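Local coordinates for long form salivary protein D7L1 (PDB 3NGV) that binds and sequesters cysteinyl leukotrienes (C4, D4 and E4) and thromboxane A2 analogues, blunting the vertebrate response while female mosquitoes take blood, at residues Leu6-Ala11 / Pro146-Lys151; Arg73-Tyr78 / Glu94-Leu99; Glu185-Ile190 / Gly235-Asp240. All coordinates share one frame; numbering follows the deposited sequence.

Contact 1: residues Leu6-Ala11 / Pro146-Lys151; sequences LDAEQA and PEIKQK
I148 and D7 point their side chains at each other from opposite directions, and both branches of the isoleucine press on one side of the carboxylate. CG2 of I148 lies 3.6 Å from OD2 of D7, whereas CD1 of I148 comes to 3.8 Å from CG of D7. The same CD1 also lies 3.9 Å from N of E9, in the first turn of the helix. The methyl reaches there because CG1 sits between the backbone N and the carbonyl carbon (chi1 74°) with the chain extended beyond it. CB of A8 adds a looser apolar touch on the same CD1.

Further along both segments, E9 and K149 cross obliquely through their aliphatic parts, CG of E9 lying 4.1 Å from CE of K149. Their charged ends go separate ways: E9 OE2 is held by R198 and Y268, while K149, bent at chi3 and chi4, gives NZ to the carbonyls of Q150, S265 and E153.

The carboxylate beside I148 is fixed by its own helix: Q10 N donates to D7 OD1 (2.9 Å, N-H...O 172°), and D7 N returns a bond to Q10 OE1 (2.9 Å). This reciprocal pair is a capping box, opening helix 8-22 against the loop that carries K151, a leukotriene C4-binding residue.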
loop_
_atom_site.group_PDB
_atom_site.type_symbol
_atom_site.label_atom_id
_atom_site.label_comp_id
_atom_site.label_asym_id
_atom_site.label_seq_id
_atom_site.Cartn_x
_atom_site.Cartn_y
_atom_site.Cartn_z
ATOM N N LEU A 6 1.274 11.499 5.432
ATOM C CA LEU A 6 1.571 10.089 5.103
ATOM C C LEU A 6 3.045 9.784 5.366
ATOM O O LEU A 6 3.943 10.515 4.958
ATOM C CB LEU A 6 1.310 9.859 3.642
ATOM C CG LEU A 6 -0.186 9.997 3.225
ATOM C CD1 LEU A 6 -0.303 9.740 1.761
ATOM C CD2 LEU A 6 -1.095 9.063 3.974
ATOM N N ASP A 7 3.317 8.657 6.051
ATOM C CA ASP A 7 4.700 8.288 6.263
ATOM C C ASP A 7 5.276 7.480 5.075
ATOM O O ASP A 7 4.597 7.385 4.013
ATOM C CB ASP A 7 4.830 7.499 7.573
ATOM C CG ASP A 7 4.185 6.083 7.513
ATOM O OD1 ASP A 7 4.149 5.459 6.399
ATOM O OD2 ASP A 7 3.669 5.593 8.557
ATOM N N ALA A 8 6.551 7.036 5.174
ATOM C CA ALA A 8 7.215 6.431 3.992
ATOM C C ALA A 8 6.522 5.145 3.541
ATOM O O ALA A 8 6.464 4.853 2.341
ATOM C CB ALA A 8 8.692 6.162 4.230
ATOM N N GLU A 9 6.087 4.347 4.512
ATOM C CA GLU A 9 5.464 3.052 4.137
ATOM C C GLU A 9 4.140 3.337 3.391
ATOM O O GLU A 9 3.803 2.706 2.408
ATOM C CB GLU A 9 5.214 2.250 5.403
ATOM C CG GLU A 9 4.442 0.885 5.093
ATOM C CD GLU A 9 2.918 1.032 4.948
ATOM O OE1 GLU A 9 2.315 1.890 5.677
ATOM O OE2 GLU A 9 2.311 0.292 4.121
ATOM N N GLN A 10 3.388 4.285 3.907
ATOM C CA GLN A 10 2.094 4.659 3.273
ATOM C C GLN A 10 2.310 5.206 1.853
ATOM O O GLN A 10 1.521 4.862 0.943
ATOM C CB GLN A 10 1.306 5.685 4.130
ATOM C CG GLN A 10 0.858 5.095 5.525
ATOM C CD GLN A 10 0.297 6.223 6.351
ATOM O OE1 GLN A 10 1.016 7.103 6.738
ATOM N NE2 GLN A 10 -1.035 6.246 6.535
ATOM N N ALA A 11 3.312 6.069 1.643
ATOM C CA ALA A 11 3.567 6.513 0.255
ATOM C C ALA A 11 4.073 5.387 -0.643
ATOM O O ALA A 11 3.612 5.241 -1.777
ATOM C CB ALA A 11 4.602 7.700 0.286
ATOM N N PRO A 146 11.779 4.196 13.215
ATOM C CA PRO A 146 11.923 2.795 13.393
ATOM C C PRO A 146 10.569 2.128 13.759
ATOM O O PRO A 146 10.412 0.920 13.549
ATOM C CB PRO A 146 13.005 2.655 14.504
ATOM C CG PRO A 146 13.007 3.945 15.214
ATOM C CD PRO A 146 12.643 4.988 14.133
ATOM N N GLU A 147 9.574 2.915 14.171
ATOM C CA GLU A 147 8.320 2.350 14.603
ATOM C C GLU A 147 7.408 1.977 13.453
ATOM O O GLU A 147 6.373 1.339 13.686
ATOM C CB GLU A 147 7.531 3.294 15.506
ATOM C CG GLU A 147 7.033 4.570 14.870
ATOM C CD GLU A 147 8.137 5.651 14.611
ATOM O OE1 GLU A 147 9.352 5.448 14.858
ATOM O OE2 GLU A 147 7.716 6.736 14.156
ATOM N N ILE A 148 7.732 2.450 12.235
ATOM C CA ILE A 148 6.868 2.003 11.104
ATOM C C ILE A 148 7.406 0.771 10.453
ATOM O O ILE A 148 8.590 0.431 10.571
ATOM C CB ILE A 148 6.631 3.097 10.062
ATOM C CG1 ILE A 148 7.856 3.353 9.185
ATOM C CG2 ILE A 148 6.211 4.401 10.792
ATOM C CD1 ILE A 148 7.570 4.425 8.122
ATOM N N LYS A 149 6.552 0.095 9.683
ATOM C CA LYS A 149 7.002 -1.143 9.052
ATOM C C LYS A 149 8.082 -0.892 7.984
ATOM O O LYS A 149 7.895 -0.078 7.075
ATOM C CB LYS A 149 5.809 -1.828 8.331
ATOM C CG LYS A 149 6.277 -3.220 7.816
ATOM C CD LYS A 149 5.361 -3.702 6.646
ATOM C CE LYS A 149 5.757 -3.024 5.307
ATOM N NZ LYS A 149 7.003 -3.621 4.712
ATOM N N GLN A 150 9.205 -1.602 8.126
ATOM C CA GLN A 150 10.402 -1.285 7.308
ATOM C C GLN A 150 10.339 -2.039 5.971
ATOM O O GLN A 150 9.665 -3.062 5.849
ATOM C CB GLN A 150 11.658 -1.657 8.120
ATOM C CG GLN A 150 11.700 -0.809 9.439
ATOM C CD GLN A 150 12.098 0.629 9.215
ATOM O OE1 GLN A 150 13.099 0.928 8.480
ATOM N NE2 GLN A 150 11.341 1.560 9.837
ATOM N N LYS A 151 11.104 -1.559 5.001
ATOM C CA LYS A 151 11.333 -2.405 3.796
ATOM C C LYS A 151 11.945 -3.726 4.172
ATOM O O LYS A 151 12.876 -3.789 4.993
ATOM C CB LYS A 151 12.214 -1.676 2.781
ATOM C CG LYS A 151 11.522 -0.352 2.339
ATOM C CD LYS A 151 12.397 0.546 1.416
ATOM C CE LYS A 151 12.844 -0.214 0.217
ATOM N NZ LYS A 151 12.961 0.744 -0.938
#

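Contact 2: residues Arg73-Tyr78 / Glu94-Leu99; sequences RIPVQY and EYQKAL
I74 and Y95 meet inside an antiparallel helical hairpin, in which helix 73-85 turns back after a short connection into helix 89-100. The two short helical segments run at 153° between their N-to-C directions, with axes 9.5 Å apart at closest approach, and I74 and Q96 are the residues whose CA atoms come nearest across the pair.

I74 supplies most of the apolar contact. With CG2 anti to the backbone N and CD1 at the end of an extended CG1 arm, its two methyls reach the opposite helix at different points. CD1 lands squarely on the Y95 ring, 3.6 Å from the centroid and only 1° off the normal, a CH-pi contact in which all six ring carbons are equally close to the methyl. The isoleucine and the tyrosine cross at about a right angle. CG2 of I74 is 3.7 Å from CD2 of Y95. At its flank the same CD1 meets CD2 of L99, one helical turn on from Y95, at 3.5 Å.

The tyrosine is set by more than this methyl. Its OH hydrogen-bonds that of Y116 on helix 109-130, and its ring also meets that of F123, so the hairpin is fastened to a third helix. The Y95 side chain is about 7 Å from that of W39, a leukotriene C4-binding residue.

At the more open border of the contact, the extended Q96 side chain crosses the ring of P75 at about a right angle and lays its amide alongside CG and CD, bringing OE1 of Q96 to 3.5 Å from CG of P75.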
loop_
_atom_site.group_PDB
_atom_site.type_symbol
_atom_site.label_atom_id
_atom_site.label_comp_id
_atom_site.label_asym_id
_atom_site.label_seq_id
_atom_site.Cartn_x
_atom_site.Cartn_y
_atom_site.Cartn_z
ATOM N N ARG A 73 -3.473 20.070 2.200
ATOM C CA ARG A 73 -2.702 18.946 2.731
ATOM C C ARG A 73 -1.234 19.050 2.453
ATOM O O ARG A 73 -0.416 18.497 3.184
ATOM C CB ARG A 73 -3.282 17.602 2.150
ATOM C CG ARG A 73 -4.754 17.546 2.700
ATOM C CD ARG A 73 -5.322 16.189 2.222
ATOM N NE ARG A 73 -6.745 16.128 2.626
ATOM C CZ ARG A 73 -7.600 15.154 2.263
ATOM N NH1 ARG A 73 -7.295 14.212 1.362
ATOM N NH2 ARG A 73 -8.869 15.191 2.731
ATOM N N ILE A 74 -0.892 19.826 1.428
ATOM C CA ILE A 74 0.534 20.052 1.072
ATOM C C ILE A 74 1.356 20.582 2.306
ATOM O O ILE A 74 2.366 19.995 2.664
ATOM C CB ILE A 74 0.650 20.939 -0.180
ATOM C CG1 ILE A 74 0.283 20.057 -1.397
ATOM C CG2 ILE A 74 2.132 21.507 -0.326
ATOM C CD1 ILE A 74 0.087 20.957 -2.702
ATOM N N PRO A 75 0.919 21.668 2.945
ATOM C CA PRO A 75 1.742 22.145 4.094
ATOM C C PRO A 75 1.748 21.176 5.262
ATOM O O PRO A 75 2.709 21.138 5.999
ATOM C CB PRO A 75 1.026 23.450 4.539
ATOM C CG PRO A 75 -0.408 23.425 3.842
ATOM C CD PRO A 75 -0.152 22.620 2.560
ATOM N N VAL A 76 0.632 20.427 5.435
ATOM C CA VAL A 76 0.558 19.382 6.480
ATOM C C VAL A 76 1.555 18.229 6.207
ATOM O O VAL A 76 2.299 17.821 7.106
ATOM C CB VAL A 76 -0.885 18.797 6.629
ATOM C CG1 VAL A 76 -0.934 17.704 7.747
ATOM C CG2 VAL A 76 -1.943 19.945 6.916
ATOM N N GLN A 77 1.575 17.752 4.960
ATOM C CA GLN A 77 2.605 16.747 4.543
ATOM C C GLN A 77 4.041 17.266 4.789
ATOM O O GLN A 77 4.891 16.596 5.389
ATOM C CB GLN A 77 2.396 16.375 3.086
ATOM C CG GLN A 77 3.409 15.293 2.655
ATOM C CD GLN A 77 3.054 13.922 3.298
ATOM O OE1 GLN A 77 1.923 13.696 3.757
ATOM N NE2 GLN A 77 4.021 13.003 3.295
ATOM N N TYR A 78 4.285 18.518 4.413
ATOM C CA TYR A 78 5.610 19.159 4.657
ATOM C C TYR A 78 5.882 19.272 6.161
ATOM O O TYR A 78 6.973 18.956 6.572
ATOM C CB TYR A 78 5.566 20.590 4.076
ATOM C CG TYR A 78 6.718 21.452 4.483
ATOM C CD1 TYR A 78 8.030 21.078 4.156
ATOM C CD2 TYR A 78 6.475 22.678 5.088
ATOM C CE1 TYR A 78 9.102 21.911 4.496
ATOM C CE2 TYR A 78 7.562 23.522 5.397
ATOM C CZ TYR A 78 8.832 23.141 5.072
ATOM O OH TYR A 78 9.918 23.961 5.378
ATOM N N GLU A 94 4.429 27.959 -2.686
ATOM C CA GLU A 94 4.151 28.107 -4.097
ATOM C C GLU A 94 3.406 26.883 -4.677
ATOM O O GLU A 94 2.500 27.009 -5.504
ATOM C CB GLU A 94 5.436 28.442 -4.907
ATOM C CG GLU A 94 5.985 29.911 -4.599
ATOM C CD GLU A 94 4.896 31.065 -4.690
ATOM O OE1 GLU A 94 4.284 31.184 -5.784
ATOM O OE2 GLU A 94 4.616 31.867 -3.687
ATOM N N TYR A 95 3.797 25.708 -4.215
ATOM C CA TYR A 95 3.155 24.456 -4.676
ATOM C C TYR A 95 1.695 24.481 -4.211
ATOM O O TYR A 95 0.763 24.162 -4.972
ATOM C CB TYR A 95 3.962 23.297 -4.055
ATOM C CG TYR A 95 3.498 21.867 -4.344
ATOM C CD1 TYR A 95 2.778 21.547 -5.509
ATOM C CD2 TYR A 95 3.902 20.814 -3.464
ATOM C CE1 TYR A 95 2.405 20.156 -5.796
ATOM C CE2 TYR A 95 3.532 19.450 -3.746
ATOM C CZ TYR A 95 2.767 19.186 -4.876
ATOM O OH TYR A 95 2.412 17.877 -5.109
ATOM N N GLN A 96 1.483 24.871 -2.961
ATOM C CA GLN A 96 0.116 25.009 -2.441
ATOM C C GLN A 96 -0.735 25.961 -3.295
ATOM O O GLN A 96 -1.899 25.603 -3.610
ATOM C CB GLN A 96 0.119 25.416 -0.943
ATOM C CG GLN A 96 -1.342 25.346 -0.355
ATOM C CD GLN A 96 -1.391 25.811 1.089
ATOM O OE1 GLN A 96 -0.367 26.121 1.681
ATOM N NE2 GLN A 96 -2.556 25.708 1.693
ATOM N N LYS A 97 -0.169 27.135 -3.605
ATOM C CA LYS A 97 -0.890 28.117 -4.431
ATOM C C LYS A 97 -1.290 27.496 -5.787
ATOM O O LYS A 97 -2.387 27.761 -6.305
ATOM C CB LYS A 97 -0.024 29.360 -4.655
ATOM C CG LYS A 97 0.111 30.200 -3.327
ATOM C CD LYS A 97 0.955 31.435 -3.747
ATOM C CE LYS A 97 1.211 32.342 -2.597
ATOM N NZ LYS A 97 2.116 33.435 -3.118
ATOM N N ALA A 98 -0.297 26.861 -6.403
ATOM C CA ALA A 98 -0.449 26.333 -7.784
ATOM C C ALA A 98 -1.554 25.271 -7.724
ATOM O O ALA A 98 -2.461 25.284 -8.570
ATOM C CB ALA A 98 0.850 25.736 -8.290
ATOM N N LEU A 99 -1.491 24.367 -6.728
ATOM C CA LEU A 99 -2.551 23.344 -6.691
ATOM C C LEU A 99 -3.950 23.941 -6.419
ATOM O O LEU A 99 -4.979 23.475 -6.964
ATOM C CB LEU A 99 -2.166 22.239 -5.702
ATOM C CG LEU A 99 -3.139 21.055 -5.750
ATOM C CD1 LEU A 99 -3.127 20.408 -7.171
ATOM C CD2 LEU A 99 -2.630 20.057 -4.743
#

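Contact 3: residues Glu185-Ile190 / Gly235-Asp240; sequences ELKDAI and GSEAYD
Y239, the second residue of helix 238-247, is the bump of this contact, and the hollow that takes its ring is built by L186, K187 and I190 on one side of helix 184-196. CG of Y239 lies anti to the backbone N (chi1 -174°), which directs the ring across the face of that helix. K187 forms the cover: its CG stands over one face of the ring, 4.0 Å from the centroid and displaced toward the rim, in a CH-pi contact, and CE follows along the same extended chain near CD2 of Y239. L186 crosses the tyrosine at about a right angle and brings CD2 to 3.6 Å from CE1 of Y239. I190 closes the hollow at the ring edge, with CG1 near the ring plane, 4.2 Å from CD1 of Y239.

A second, shallower fit lies beside the first. The CB of A238 rests 3.8 Å from O of I190 and also touches the CG2 branch of that isoleucine.

Two waters bridge the segments as well. One molecule accepts from N of Y239 (2.9 Å) and donates to O of K187, joining the first turn of one helix to the backbone of the other. Another accepts a hydrogen bond from K187 NZ (2.8 Å) and donates to OE2 of E237, the N-cap residue, so these opposite charges are linked through solvent.

The Y239 side chain also touches L180, and its OH is in a weak hydrogen bond with the backbone N of G182, in the loop leading into helix 184-196. L186 also packs on W172 and T181 of the preceding loop, while A189, farther round the helix, packs on A163 of helix 155-163, within this PBP/GOBP-family region.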
loop_
_atom_site.group_PDB
_atom_site.type_symbol
_atom_site.label_atom_id
_atom_site.label_comp_id
_atom_site.label_asym_id
_atom_site.label_seq_id
_atom_site.Cartn_x
_atom_site.Cartn_y
_atom_site.Cartn_z
ATOM N N GLU A 185 -4.341 -10.785 22.143
ATOM C CA GLU A 185 -3.145 -10.472 21.416
ATOM C C GLU A 185 -3.341 -10.895 19.966
ATOM O O GLU A 185 -2.959 -10.181 19.096
ATOM C CB GLU A 185 -1.943 -11.153 21.985
ATOM C CG GLU A 185 -1.518 -10.666 23.416
ATOM C CD GLU A 185 -2.346 -11.250 24.536
ATOM O OE1 GLU A 185 -3.040 -12.236 24.352
ATOM O OE2 GLU A 185 -2.268 -10.704 25.631
ATOM N N LEU A 186 -3.932 -12.063 19.767
ATOM C CA LEU A 186 -4.177 -12.570 18.399
ATOM C C LEU A 186 -5.155 -11.629 17.714
ATOM O O LEU A 186 -4.923 -11.249 16.535
ATOM C CB LEU A 186 -4.713 -14.016 18.388
ATOM C CG LEU A 186 -4.978 -14.618 16.982
ATOM C CD1 LEU A 186 -3.707 -14.583 16.113
ATOM C CD2 LEU A 186 -5.416 -16.047 17.148
ATOM N N LYS A 187 -6.210 -11.214 18.435
ATOM C CA LYS A 187 -7.182 -10.303 17.767
ATOM C C LYS A 187 -6.462 -9.028 17.343
ATOM O O LYS A 187 -6.696 -8.477 16.257
ATOM C CB LYS A 187 -8.364 -9.992 18.718
ATOM C CG LYS A 187 -9.219 -11.266 18.965
ATOM C CD LYS A 187 -10.417 -10.873 19.869
ATOM C CE LYS A 187 -11.509 -11.948 19.988
ATOM N NZ LYS A 187 -12.200 -11.641 21.339
ATOM N N ASP A 188 -5.550 -8.559 18.212
ATOM C CA ASP A 188 -4.799 -7.334 17.929
ATOM C C ASP A 188 -3.865 -7.533 16.733
ATOM O O ASP A 188 -3.881 -6.655 15.829
ATOM C CB ASP A 188 -4.029 -6.929 19.169
ATOM C CG ASP A 188 -3.343 -5.607 19.054
ATOM O OD1 ASP A 188 -3.839 -4.700 18.326
ATOM O OD2 ASP A 188 -2.325 -5.470 19.788
ATOM N N ALA A 189 -3.125 -8.642 16.693
ATOM C CA ALA A 189 -2.221 -8.898 15.571
ATOM C C ALA A 189 -3.033 -8.939 14.224
ATOM O O ALA A 189 -2.611 -8.351 13.232
ATOM C CB ALA A 189 -1.439 -10.158 15.732
ATOM N N ILE A 190 -4.167 -9.600 14.251
ATOM C CA ILE A 190 -4.959 -9.816 13.041
ATOM C C ILE A 190 -5.543 -8.502 12.528
ATOM O O ILE A 190 -5.578 -8.244 11.298
ATOM C CB ILE A 190 -6.023 -10.944 13.215
ATOM C CG1 ILE A 190 -5.352 -12.320 13.428
ATOM C CG2 ILE A 190 -6.928 -11.038 11.922
ATOM C CD1 ILE A 190 -4.313 -12.755 12.243
ATOM N N GLY A 235 -19.950 -10.834 12.706
ATOM C CA GLY A 235 -18.969 -9.994 13.373
ATOM C C GLY A 235 -18.314 -9.107 12.350
ATOM O O GLY A 235 -18.345 -9.425 11.168
ATOM N N SER A 236 -17.723 -8.007 12.818
ATOM C CA SER A 236 -17.154 -6.977 11.943
ATOM C C SER A 236 -15.703 -6.750 12.207
ATOM O O SER A 236 -15.145 -5.852 11.561
ATOM C CB SER A 236 -17.848 -5.617 12.294
ATOM O OG SER A 236 -19.158 -5.702 11.788
ATOM N N GLU A 237 -15.099 -7.427 13.204
ATOM C CA GLU A 237 -13.657 -7.165 13.498
ATOM C C GLU A 237 -12.825 -8.003 12.528
ATOM O O GLU A 237 -13.303 -9.041 12.034
ATOM C CB GLU A 237 -13.274 -7.590 14.885
ATOM C CG GLU A 237 -13.961 -6.893 16.033
ATOM C CD GLU A 237 -13.563 -7.551 17.416
ATOM O OE1 GLU A 237 -12.342 -7.882 17.666
ATOM O OE2 GLU A 237 -14.480 -7.763 18.238
ATOM N N ALA A 238 -11.620 -7.525 12.223
ATOM C CA ALA A 238 -10.700 -8.350 11.403
ATOM C C ALA A 238 -10.671 -9.794 11.845
ATOM O O ALA A 238 -10.753 -10.701 10.983
ATOM C CB ALA A 238 -9.302 -7.793 11.510
ATOM N N TYR A 239 -10.471 -10.063 13.157
ATOM C CA TYR A 239 -10.413 -11.433 13.618
ATOM C C TYR A 239 -11.692 -12.240 13.262
ATOM O O TYR A 239 -11.587 -13.406 12.917
ATOM C CB TYR A 239 -10.225 -11.470 15.161
ATOM C CG TYR A 239 -10.005 -12.848 15.678
ATOM C CD1 TYR A 239 -8.813 -13.533 15.422
ATOM C CD2 TYR A 239 -10.972 -13.487 16.445
ATOM C CE1 TYR A 239 -8.601 -14.811 15.905
ATOM C CE2 TYR A 239 -10.767 -14.765 16.935
ATOM C CZ TYR A 239 -9.614 -15.401 16.682
ATOM O OH TYR A 239 -9.473 -16.670 17.162
ATOM N N ASP A 240 -12.883 -11.616 13.303
ATOM C CA ASP A 240 -14.084 -12.361 12.900
ATOM C C ASP A 240 -13.987 -12.896 11.456
ATOM O O ASP A 240 -14.298 -14.092 11.216
ATOM C CB ASP A 240 -15.369 -11.513 13.098
ATOM C CG ASP A 240 -15.482 -11.007 14.510
ATOM O OD1 ASP A 240 -15.220 -11.874 15.415
ATOM O OD2 ASP A 240 -15.814 -9.791 14.740
HETATM O O HOH W 1 -9.438 -8.178 15.125
HETATM O O HOH W 2 -13.990 -9.776 20.301
#

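Overall arrangement
Contacts 1 and 2 are neighbours, their centres 21 Å apart, and they touch through a probable hydrogen bond of 2.8 Å from L6 N to Q77 OE1. Both segments of contact 2 fall in the chain between those of contact 1. Contact 1 sets the N-terminal helix against the loop after helix 135-144. It holds K151, which binds leukotriene C4 and thromboxane A2, and its A8 side chain is about 9 Å from G133, another residue of the leukotriene C4 site. Contact 2 comes near that site through Y95, about 7 Å from W39 between side chains. Contact 3 follows later in the sequence and lies away from these sites, its centre 22 Å from that of contact 1 and 37 Å from that of contact 2.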